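Local structure of lantibiotic dehydratase (Microbispora corallina, 5EHK) at residues A[211-216]-A[573-578]; A[404-409]-A[652-657]; A[437-442]-A[446-451]; A[640-643]-A[649-652]. The protein probably dehydrates serine and threonine residues in the precursor peptide of the lantibiotic NAI-107, using glutamyl-tRNA as the activating donor. All coordinates share one frame; numbering follows the deposited sequence.

All four contacts fall in the N-terminal lantibiotic dehydratase region, and three of them gather round the helix 647-656. Contacts 2 and 4 both use this helix and share Leu652, with centres about 10 Å apart. Contact 3, a loop between strand 423-424 and helix 460-471, reaches the same helix through Tyr441; its centre is about 12 Å from that of contact 2. Contact 1 lies at the surface and touches none of the others, its nearest atoms about 5 Å from contacts 3 and 4. Along the chain, the segments of contacts 1 and 2 interleave, contact 3 falls between the segments of both, and contact 1 is complete before contact 4 begins. One short helix thus gathers distant parts of the sequence.

Contact 1: residues A[211-216]-A[573-578]; sequences LDCPSA and IPRSGR
The guanidinium of Arg575 is the polar group at the centre of this contact, and it meets CB and SG of Cys213, with the cysteine's carbonyl O over one guanidinium face. CZ of Arg575 lies 4.1 Å from CB of Cys213, and NH2 of Arg575 is 4.0 Å from SG of the same cysteine. No N-H points at the carbonyl O from that face, while O of Ile573 lies at the guanidinium edge, in plane. The arginine gets there by bending twice, at chi2 (48°) and chi3 (93°), which turns its end back toward the cysteine. A second, lighter touch comes from Ser215, whose OG is 4.0 Å from CG1 of Ile573, a polar atom alongside an aliphatic one. Around this, Asp212 forms a salt bridge with Arg829 of the second subunit, so the 211-216 segment also belongs to the dimer contact. The segments join the end of strand 208-212 to the turn leading into helix 577-580. With no polar bond between them, the link is a modest surface packing, and the arginine's charged end is placed by its packing on Cys213 and by a cation-pi interaction with Trp443.

Contact 2: residues A[404-409]-A[652-657]; sequences RALRRY and LFELGL
This is a buried packing contact of aliphatic side chains on a glutamate, near the centre of the chain, where the turn entering helix 407-417 meets the last turns of helix 647-656. Leu406 carries it. Its CD1 rests 3.7 Å from CB of Glu654 and reaches on to CD2 of Leu655 at 4.1 Å, while CG of Leu406 lies 3.6 Å from OE1 of Glu654. The leucine and the glutamate cross obliquely, the methyls lying against the aliphatic root of Glu654 as well as its carboxylate. Ala405 adds its methyl at the far end, with CB 3.7 Å from OE1 and 3.8 Å from OE2 of Glu654. The glutamate is extended beyond CG (chi2 -170°), which carries its charged end past the leucine to polar partners outside the two segments: OE1 takes a hydrogen bond from Tyr441 OH, and OE2 forms a salt bridge with Arg650 NH2. A buried carboxylate is thus satisfied on both oxygens, which would probably keep it ionised. Nearby, Arg407 makes a salt bridge with Glu658. Leu406 also touches Leu651 one turn back on helix 647-656, while Leu652 and Leu655 of that helix pack on strand 620-624, and Tyr409 reaches the same strand at Leu620.

Contact 3: residues A[437-442]-A[446-451]; sequences PPAGYK and SETPAG
Ser446 is the side chain to follow, because nearly every atom of it meets the loop opposite. Its CB sits against the ring of Pro437, 3.5 Å from CG, and also lies close to the carbonyl O of Pro438. From there OG, anti to the backbone N (chi1 167°), swings over to Pro437 and donates to its carbonyl O at 2.9 Å. The hydroxyl approaches from above the carbonyl plane, 56° out of it, and so misses the lone-pair directions. The same OG accepts from the backbone N of Thr448 at 3.1 Å, so one oxygen is gripped from both segments. The backbone N of Ser446 adds the second bond between the segments, donating to O of Tyr441 at 3.0 Å with the N-H running fairly straight at 153°.

Farther along, the methyl of Ala439 presses into the opposing segment: its CB is 3.5 Å from O of Thr448 and 4.3 Å from CB of Ala450. Within the 437-442 segment, the Pro438 ring places CD over the centre of the Tyr441 ring, 3.4 Å above its plane, so the proline covers one face of the aromatic ring. Tyr441 also lies against Asn647 and Leu651, carrying the loop onto helix 647-656. Glu447 packs on Pro827 of the second subunit. The arrangement is a compact irregular loop built from two standard turns: a type II beta turn from Pro438 to Tyr441, with Gly440 at the position of positive phi, and an ST turn made by Ser446.

Contact 4: residues A[640-643]-A[649-652]; sequences SAFA and ARLL
The buried part of this contact is Ala641 against the stem of Arg650, where two short consecutive helices, 641-644 and 647-656, come together. CB of Ala641 is 4.1 Å from CG of Arg650, and CD of Arg650 lies 3.8 Å from the carbonyl O of Ala641. With CG anti to the backbone N (chi1 173°) and the chain extended on to NE, the arginine runs straight past the first turn of the neighbouring helix, until its guanidinium has CA of Phe642 over one face. The outer part is the solvent side. The exposed Phe642 lies side by side with Arg650 and points the same way, but the ring and guanidinium planes are 72° apart, so they do not stack. NH2 sits at the edge of the ring, in its plane, with CD1 of Phe642 3.8 Å away. On the backbone side a water bridges the two residues: it donates to O of Phe642 at 2.9 Å and accepts from NH1 of Arg650 at 2.7 Å, in the guanidinium plane. Ser640 caps the short helix, its OG accepting from N of Ala643 at 3.2 Å. Arg650 also makes a cation-pi interaction with Tyr441, and its charge is paired with Glu654. The chemistry thus divides along the side chain: the stem supplies apolar packing, while the charged end is linked by the water to the backbone O of Phe642 and answers a carboxylate on its own helix, which should hold the guanidinium's orientation.

Contact 1: residues A[211-216]-A[573-578]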
loop_
_atom_site.group_PDB
_atom_site.type_symbol
_atom_site.label_atom_id
_atom_site.label_comp_id
_atom_site.label_asym_id
_atom_site.label_seq_id
_atom_site.Cartn_x
_atom_site.Cartn_y
_atom_site.Cartn_z
ATOM N N LEU A 211 -29.852 -9.872 11.213
ATOM C CA LEU A 211 -29.471 -8.618 11.855
ATOM C C LEU A 211 -27.962 -8.606 12.115
ATOM O O LEU A 211 -27.473 -9.321 12.979
ATOM C CB LEU A 211 -30.228 -8.421 13.174
ATOM C CG LEU A 211 -29.900 -7.168 14.015
ATOM C CD1 LEU A 211 -30.252 -5.932 13.227
ATOM C CD2 LEU A 211 -30.652 -7.147 15.346
ATOM N N ASP A 212 -27.215 -7.801 11.378
ATOM C CA ASP A 212 -25.793 -7.685 11.676
ATOM C C ASP A 212 -25.644 -6.779 12.908
ATOM O O ASP A 212 -26.294 -5.735 13.003
ATOM C CB ASP A 212 -25.006 -7.122 10.479
ATOM C CG ASP A 212 -25.159 -7.977 9.205
ATOM O OD1 ASP A 212 -25.040 -9.217 9.304
ATOM O OD2 ASP A 212 -25.399 -7.412 8.102
ATOM N N CYS A 213 -24.800 -7.195 13.854
ATOM C CA CYS A 213 -24.525 -6.424 15.072
ATOM C C CYS A 213 -25.759 -6.037 15.893
ATOM O O CYS A 213 -26.214 -4.890 15.862
ATOM C CB CYS A 213 -23.766 -5.153 14.710
ATOM S SG CYS A 213 -22.326 -5.496 13.723
ATOM N N PRO A 214 -26.302 -6.987 16.651
ATOM C CA PRO A 214 -27.332 -6.524 17.583
ATOM C C PRO A 214 -26.669 -5.805 18.765
ATOM O O PRO A 214 -25.466 -5.981 18.983
ATOM C CB PRO A 214 -28.003 -7.825 18.029
ATOM C CG PRO A 214 -26.930 -8.873 17.892
ATOM C CD PRO A 214 -26.037 -8.434 16.750
ATOM N N SER A 215 -27.455 -5.041 19.524
ATOM C CA SER A 215 -26.978 -4.359 20.725
ATOM C C SER A 215 -26.925 -5.316 21.901
ATOM O O SER A 215 -27.935 -5.924 22.280
ATOM C CB SER A 215 -27.874 -3.162 21.079
ATOM O OG SER A 215 -27.366 -2.450 22.200
ATOM N N ALA A 216 -25.734 -5.441 22.470
ATOM C CA ALA A 216 -25.510 -6.300 23.621
ATOM C C ALA A 216 -25.625 -5.545 24.954
ATOM O O ALA A 216 -25.057 -5.982 25.958
ATOM C CB ALA A 216 -24.131 -6.977 23.503
ATOM N N ILE A 573 -28.089 3.693 18.413
ATOM C CA ILE A 573 -27.663 3.157 19.692
ATOM C C ILE A 573 -26.158 2.903 19.689
ATOM O O ILE A 573 -25.640 2.201 18.836
ATOM C CB ILE A 573 -28.443 1.882 20.086
ATOM C CG1 ILE A 573 -28.055 1.465 21.507
ATOM C CG2 ILE A 573 -28.196 0.761 19.090
ATOM C CD1 ILE A 573 -28.439 2.485 22.570
ATOM N N PRO A 574 -25.432 3.527 20.619
ATOM C CA PRO A 574 -23.984 3.290 20.544
ATOM C C PRO A 574 -23.608 1.889 21.027
ATOM O O PRO A 574 -24.377 1.270 21.759
ATOM C CB PRO A 574 -23.409 4.373 21.467
ATOM C CG PRO A 574 -24.492 5.445 21.543
ATOM C CD PRO A 574 -25.777 4.678 21.478
ATOM N N ARG A 575 -22.436 1.408 20.619
ATOM C CA ARG A 575 -22.014 0.028 20.864
ATOM C C ARG A 575 -21.626 -0.171 22.323
ATOM O O ARG A 575 -21.817 -1.246 22.880
ATOM C CB ARG A 575 -20.854 -0.352 19.940
ATOM C CG ARG A 575 -20.614 -1.853 19.764
ATOM C CD ARG A 575 -21.915 -2.619 19.464
ATOM N NE ARG A 575 -22.184 -2.775 18.034
ATOM C CZ ARG A 575 -23.042 -2.039 17.318
ATOM N NH1 ARG A 575 -23.759 -1.053 17.873
ATOM N NH2 ARG A 575 -23.171 -2.299 16.025
ATOM N N SER A 576 -21.080 0.869 22.940
ATOM C CA SER A 576 -20.706 0.810 24.347
ATOM C C SER A 576 -21.636 1.654 25.229
ATOM O O SER A 576 -22.173 2.686 24.795
ATOM C CB SER A 576 -19.252 1.244 24.534
ATOM O OG SER A 576 -19.144 2.629 24.785
ATOM N N GLY A 577 -21.827 1.196 26.465
ATOM C CA GLY A 577 -22.704 1.842 27.428
ATOM C C GLY A 577 -22.178 3.191 27.899
ATOM O O GLY A 577 -22.937 4.021 28.409
ATOM N N ARG A 578 -20.870 3.405 27.767
ATOM C CA ARG A 578 -20.298 4.709 28.081
ATOM C C ARG A 578 -20.794 5.769 27.090
ATOM O O ARG A 578 -21.292 6.821 27.480
ATOM C CB ARG A 578 -18.774 4.659 27.989
ATOM C CG ARG A 578 -18.098 5.972 28.373
ATOM C CD ARG A 578 -16.823 5.725 29.174
ATOM N NE ARG A 578 -15.800 5.034 28.379
ATOM C CZ ARG A 578 -14.846 4.247 28.879
ATOM N NH1 ARG A 578 -14.785 4.014 30.187
ATOM N NH2 ARG A 578 -13.958 3.681 28.064
#

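Contact 2: residues A[404-409]-A[652-657]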
loop_
_atom_site.group_PDB
_atom_site.type_symbol
_atom_site.label_atom_id
_atom_site.label_comp_id
_atom_site.label_asym_id
_atom_site.label_seq_id
_atom_site.Cartn_x
_atom_site.Cartn_y
_atom_site.Cartn_z
ATOM N N ARG A 404 -11.891 11.260 4.534
ATOM C CA ARG A 404 -10.940 10.416 3.835
ATOM C C ARG A 404 -11.464 8.981 3.754
ATOM O O ARG A 404 -11.205 8.286 2.787
ATOM C CB ARG A 404 -9.581 10.447 4.531
ATOM C CG ARG A 404 -8.502 9.804 3.703
ATOM C CD ARG A 404 -7.161 9.771 4.396
ATOM N NE ARG A 404 -6.159 9.062 3.594
ATOM C CZ ARG A 404 -5.887 7.763 3.718
ATOM N NH1 ARG A 404 -6.552 7.014 4.591
ATOM N NH2 ARG A 404 -4.954 7.205 2.961
ATOM N N ALA A 405 -12.205 8.545 4.764
ATOM C CA ALA A 405 -12.806 7.207 4.771
ATOM C C ALA A 405 -13.764 6.823 3.618
ATOM O O ALA A 405 -14.173 5.672 3.525
ATOM C CB ALA A 405 -13.501 6.954 6.099
ATOM N N LEU A 406 -14.160 7.765 2.773
ATOM C CA LEU A 406 -15.107 7.446 1.725
ATOM C C LEU A 406 -14.526 7.803 0.405
ATOM O O LEU A 406 -15.256 7.875 -0.577
ATOM C CB LEU A 406 -16.428 8.204 1.873
ATOM C CG LEU A 406 -17.412 7.994 3.021
ATOM C CD1 LEU A 406 -18.707 8.793 2.758
ATOM C CD2 LEU A 406 -17.715 6.505 3.274
ATOM N N ARG A 407 -13.232 8.079 0.349
ATOM C CA ARG A 407 -12.662 8.457 -0.946
ATOM C C ARG A 407 -12.497 7.258 -1.898
ATOM O O ARG A 407 -12.904 7.309 -3.065
ATOM C CB ARG A 407 -11.374 9.250 -0.772
ATOM C CG ARG A 407 -11.553 10.520 0.026
ATOM C CD ARG A 407 -11.946 11.729 -0.824
ATOM N NE ARG A 407 -13.151 11.569 -1.634
ATOM C CZ ARG A 407 -14.403 11.489 -1.159
ATOM N NH1 ARG A 407 -14.649 11.482 0.151
ATOM N NH2 ARG A 407 -15.426 11.378 -2.010
ATOM N N ARG A 408 -11.938 6.162 -1.395
ATOM C CA ARG A 408 -11.838 4.955 -2.206
ATOM C C ARG A 408 -13.223 4.344 -2.477
ATOM O O ARG A 408 -13.461 3.787 -3.540
ATOM C CB ARG A 408 -10.887 3.933 -1.573
ATOM C CG ARG A 408 -9.418 4.395 -1.481
ATOM C CD ARG A 408 -8.597 3.420 -0.614
ATOM N NE ARG A 408 -8.587 2.107 -1.263
ATOM C CZ ARG A 408 -7.796 1.788 -2.285
ATOM N NH1 ARG A 408 -6.900 2.665 -2.728
ATOM N NH2 ARG A 408 -7.887 0.593 -2.847
ATOM N N TYR A 409 -14.130 4.443 -1.510
ATOM C CA TYR A 409 -15.502 3.958 -1.672
ATOM C C TYR A 409 -16.222 4.672 -2.825
ATOM O O TYR A 409 -16.866 4.053 -3.665
ATOM C CB TYR A 409 -16.250 4.209 -0.381
ATOM C CG TYR A 409 -17.445 3.324 -0.138
ATOM C CD1 TYR A 409 -17.285 1.986 0.143
ATOM C CD2 TYR A 409 -18.721 3.845 -0.136
ATOM C CE1 TYR A 409 -18.369 1.180 0.398
ATOM C CE2 TYR A 409 -19.801 3.065 0.133
ATOM C CZ TYR A 409 -19.631 1.721 0.392
ATOM O OH TYR A 409 -20.724 0.910 0.640
ATOM N N LEU A 652 -24.385 7.397 7.046
ATOM C CA LEU A 652 -25.209 8.591 7.003
ATOM C C LEU A 652 -24.403 9.770 7.506
ATOM O O LEU A 652 -24.390 10.852 6.902
ATOM C CB LEU A 652 -26.481 8.419 7.816
ATOM C CG LEU A 652 -27.507 7.435 7.248
ATOM C CD1 LEU A 652 -28.551 7.091 8.304
ATOM C CD2 LEU A 652 -28.152 7.960 5.924
ATOM N N PHE A 653 -23.720 9.561 8.620
ATOM C CA PHE A 653 -22.900 10.621 9.155
ATOM C C PHE A 653 -21.868 11.089 8.136
ATOM O O PHE A 653 -21.784 12.268 7.846
ATOM C CB PHE A 653 -22.224 10.185 10.442
ATOM C CG PHE A 653 -21.065 11.034 10.814
ATOM C CD1 PHE A 653 -21.271 12.335 11.259
ATOM C CD2 PHE A 653 -19.769 10.540 10.730
ATOM C CE1 PHE A 653 -20.195 13.137 11.617
ATOM C CE2 PHE A 653 -18.684 11.328 11.076
ATOM C CZ PHE A 653 -18.896 12.633 11.533
ATOM N N GLU A 654 -21.121 10.174 7.541
ATOM C CA GLU A 654 -20.021 10.600 6.668
ATOM C C GLU A 654 -20.530 11.202 5.362
ATOM O O GLU A 654 -19.934 12.119 4.847
ATOM C CB GLU A 654 -18.996 9.464 6.433
ATOM C CG GLU A 654 -18.371 8.955 7.758
ATOM C CD GLU A 654 -17.181 8.005 7.571
ATOM O OE1 GLU A 654 -17.130 7.316 6.522
ATOM O OE2 GLU A 654 -16.301 7.941 8.476
ATOM N N LEU A 655 -21.666 10.730 4.865
ATOM C CA LEU A 655 -22.238 11.264 3.633
ATOM C C LEU A 655 -22.631 12.743 3.802
ATOM O O LEU A 655 -22.463 13.568 2.890
ATOM C CB LEU A 655 -23.455 10.419 3.211
ATOM C CG LEU A 655 -23.110 9.065 2.573
ATOM C CD1 LEU A 655 -24.308 8.163 2.489
ATOM C CD2 LEU A 655 -22.508 9.262 1.198
ATOM N N GLY A 656 -23.113 13.076 4.996
ATOM C CA GLY A 656 -23.490 14.433 5.290
ATOM C C GLY A 656 -22.328 15.378 5.088
ATOM O O GLY A 656 -22.544 16.535 4.717
ATOM N N LEU A 657 -21.102 14.900 5.302
ATOM C CA LEU A 657 -19.936 15.776 5.153
ATOM C C LEU A 657 -19.323 15.749 3.745
ATOM O O LEU A 657 -18.332 16.438 3.479
ATOM C CB LEU A 657 -18.891 15.481 6.224
ATOM C CG LEU A 657 -19.396 15.649 7.654
ATOM C CD1 LEU A 657 -18.387 15.096 8.649
ATOM C CD2 LEU A 657 -19.740 17.142 7.985
#

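Contact 3: residues A[437-442]-A[446-451]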
loop_
_atom_site.group_PDB
_atom_site.type_symbol
_atom_site.label_atom_id
_atom_site.label_comp_id
_atom_site.label_asym_id
_atom_site.label_seq_id
_atom_site.Cartn_x
_atom_site.Cartn_y
_atom_site.Cartn_z
ATOM N N PRO A 437 -19.541 -2.489 3.341
ATOM C CA PRO A 437 -19.104 -1.306 4.084
ATOM C C PRO A 437 -17.712 -0.879 3.646
ATOM O O PRO A 437 -16.942 -1.710 3.182
ATOM C CB PRO A 437 -19.074 -1.812 5.516
ATOM C CG PRO A 437 -18.786 -3.237 5.384
ATOM C CD PRO A 437 -19.499 -3.700 4.168
ATOM N N PRO A 438 -17.392 0.410 3.774
ATOM C CA PRO A 438 -16.080 0.900 3.344
ATOM C C PRO A 438 -14.996 0.393 4.290
ATOM O O PRO A 438 -15.299 0.066 5.450
ATOM C CB PRO A 438 -16.214 2.424 3.476
ATOM C CG PRO A 438 -17.650 2.683 3.583
ATOM C CD PRO A 438 -18.228 1.500 4.284
ATOM N N ALA A 439 -13.759 0.357 3.805
ATOM C CA ALA A 439 -12.645 -0.108 4.606
ATOM C C ALA A 439 -12.676 0.545 5.979
ATOM O O ALA A 439 -12.845 1.766 6.114
ATOM C CB ALA A 439 -11.346 0.182 3.899
ATOM N N GLY A 440 -12.595 -0.282 7.005
ATOM C CA GLY A 440 -12.416 0.231 8.339
ATOM C C GLY A 440 -13.678 0.251 9.154
ATOM O O GLY A 440 -13.614 0.416 10.360
ATOM N N TYR A 441 -14.832 0.100 8.522
ATOM C CA TYR A 441 -16.065 0.136 9.291
ATOM C C TYR A 441 -16.117 -1.056 10.250
ATOM O O TYR A 441 -15.808 -2.182 9.874
ATOM C CB TYR A 441 -17.290 0.186 8.376
ATOM C CG TYR A 441 -17.678 1.583 7.881
ATOM C CD1 TYR A 441 -18.997 2.008 7.930
ATOM C CD2 TYR A 441 -16.731 2.462 7.345
ATOM C CE1 TYR A 441 -19.369 3.256 7.478
ATOM C CE2 TYR A 441 -17.101 3.716 6.885
ATOM C CZ TYR A 441 -18.431 4.098 6.965
ATOM O OH TYR A 441 -18.846 5.316 6.514
ATOM N N LYS A 442 -16.466 -0.799 11.502
ATOM C CA LYS A 442 -16.324 -1.789 12.548
ATOM C C LYS A 442 -17.585 -2.651 12.762
ATOM O O LYS A 442 -17.495 -3.745 13.339
ATOM C CB LYS A 442 -15.865 -1.112 13.861
ATOM C CG LYS A 442 -14.429 -0.468 13.794
ATOM C CD LYS A 442 -14.045 0.378 15.048
ATOM C CE LYS A 442 -12.986 -0.255 15.967
ATOM N NZ LYS A 442 -11.561 -0.074 15.504
ATOM N N SER A 446 -15.835 -4.544 7.998
ATOM C CA SER A 446 -15.699 -4.557 6.566
ATOM C C SER A 446 -14.611 -5.529 6.158
ATOM O O SER A 446 -13.623 -5.700 6.863
ATOM C CB SER A 446 -15.340 -3.144 6.103
ATOM O OG SER A 446 -14.897 -3.117 4.761
ATOM N N GLU A 447 -14.802 -6.190 5.026
ATOM C CA GLU A 447 -13.766 -7.071 4.525
ATOM C C GLU A 447 -12.879 -6.384 3.464
ATOM O O GLU A 447 -11.856 -6.927 3.056
ATOM C CB GLU A 447 -14.401 -8.390 4.028
ATOM C CG GLU A 447 -15.005 -9.262 5.174
ATOM C CD GLU A 447 -16.184 -10.166 4.737
ATOM O OE1 GLU A 447 -16.444 -10.273 3.506
ATOM O OE2 GLU A 447 -16.848 -10.769 5.636
ATOM N N THR A 448 -13.221 -5.153 3.100
ATOM C CA THR A 448 -12.480 -4.421 2.078
ATOM C C THR A 448 -11.154 -3.909 2.619
ATOM O O THR A 448 -11.104 -3.266 3.670
ATOM C CB THR A 448 -13.265 -3.199 1.568
ATOM O OG1 THR A 448 -14.492 -3.616 0.988
ATOM C CG2 THR A 448 -12.468 -2.447 0.524
ATOM N N PRO A 449 -10.064 -4.173 1.893
ATOM C CA PRO A 449 -8.766 -3.707 2.398
ATOM C C PRO A 449 -8.641 -2.177 2.406
ATOM O O PRO A 449 -9.140 -1.511 1.505
ATOM C CB PRO A 449 -7.765 -4.318 1.400
ATOM C CG PRO A 449 -8.552 -4.501 0.127
ATOM C CD PRO A 449 -9.954 -4.854 0.587
ATOM N N ALA A 450 -7.980 -1.624 3.415
ATOM C CA ALA A 450 -7.691 -0.196 3.411
ATOM C C ALA A 450 -6.676 0.042 2.337
ATOM O O ALA A 450 -5.895 -0.846 2.024
ATOM C CB ALA A 450 -7.147 0.241 4.745
ATOM N N GLY A 451 -6.691 1.225 1.752
ATOM C CA GLY A 451 -5.696 1.592 0.756
ATOM C C GLY A 451 -4.316 1.869 1.340
ATOM O O GLY A 451 -4.025 1.508 2.480
#

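Contact 4: residues A[640-643]-A[649-652]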
loop_
_atom_site.group_PDB
_atom_site.type_symbol
_atom_site.label_atom_id
_atom_site.label_comp_id
_atom_site.label_asym_id
_atom_site.label_seq_id
_atom_site.Cartn_x
_atom_site.Cartn_y
_atom_site.Cartn_z
ATOM N N SER A 640 -18.658 9.008 18.857
ATOM C CA SER A 640 -17.812 8.680 17.721
ATOM C C SER A 640 -18.459 7.672 16.782
ATOM O O SER A 640 -18.544 6.487 17.122
ATOM C CB SER A 640 -16.517 8.061 18.228
ATOM O OG SER A 640 -15.742 7.579 17.144
ATOM N N ALA A 641 -18.876 8.107 15.594
ATOM C CA ALA A 641 -19.473 7.167 14.643
ATOM C C ALA A 641 -18.504 6.015 14.287
ATOM O O ALA A 641 -18.914 4.857 14.153
ATOM C CB ALA A 641 -19.952 7.889 13.390
ATOM N N PHE A 642 -17.221 6.353 14.168
ATOM C CA PHE A 642 -16.170 5.402 13.835
ATOM C C PHE A 642 -16.147 4.233 14.818
ATOM O O PHE A 642 -16.157 3.063 14.431
ATOM C CB PHE A 642 -14.833 6.146 13.808
ATOM C CG PHE A 642 -13.626 5.271 13.655
ATOM C CD1 PHE A 642 -13.273 4.754 12.404
ATOM C CD2 PHE A 642 -12.812 4.992 14.757
ATOM C CE1 PHE A 642 -12.133 3.959 12.253
ATOM C CE2 PHE A 642 -11.664 4.196 14.618
ATOM C CZ PHE A 642 -11.327 3.682 13.361
ATOM N N ALA A 643 -16.156 4.556 16.096
ATOM C CA ALA A 643 -15.992 3.540 17.113
ATOM C C ALA A 643 -17.289 2.971 17.634
ATOM O O ALA A 643 -17.297 1.895 18.181
ATOM C CB ALA A 643 -15.158 4.086 18.273
ATOM N N ALA A 649 -25.641 3.981 10.064
ATOM C CA ALA A 649 -25.608 5.222 10.811
ATOM C C ALA A 649 -24.326 5.953 10.486
ATOM O O ALA A 649 -24.337 7.154 10.209
ATOM C CB ALA A 649 -25.686 4.945 12.315
ATOM N N ARG A 650 -23.210 5.229 10.540
ATOM C CA ARG A 650 -21.932 5.852 10.252
ATOM C C ARG A 650 -21.853 6.330 8.792
ATOM O O ARG A 650 -21.233 7.361 8.501
ATOM C CB ARG A 650 -20.763 4.936 10.593
ATOM C CG ARG A 650 -19.447 5.543 10.117
ATOM C CD ARG A 650 -18.216 4.762 10.462
ATOM N NE ARG A 650 -17.092 5.425 9.836
ATOM C CZ ARG A 650 -15.865 4.945 9.751
ATOM N NH1 ARG A 650 -15.566 3.755 10.240
ATOM N NH2 ARG A 650 -14.958 5.669 9.132
ATOM N N LEU A 651 -22.489 5.602 7.876
ATOM C CA LEU A 651 -22.462 6.007 6.479
ATOM C C LEU A 651 -23.257 7.309 6.331
ATOM O O LEU A 651 -22.834 8.224 5.606
ATOM C CB LEU A 651 -22.987 4.897 5.536
ATOM C CG LEU A 651 -22.921 5.193 4.027
ATOM C CD1 LEU A 651 -21.516 5.463 3.587
ATOM C CD2 LEU A 651 -23.482 4.094 3.155
ATOM N N LEU A 652 -24.385 7.397 7.046
ATOM C CA LEU A 652 -25.209 8.591 7.003
ATOM C C LEU A 652 -24.403 9.770 7.506
ATOM O O LEU A 652 -24.390 10.852 6.902
ATOM C CB LEU A 652 -26.481 8.419 7.816
ATOM C CG LEU A 652 -27.507 7.435 7.248
ATOM C CD1 LEU A 652 -28.551 7.091 8.304
ATOM C CD2 LEU A 652 -28.152 7.960 5.924
HETATM O O HOH W 1 -17.000 2.123 11.860
#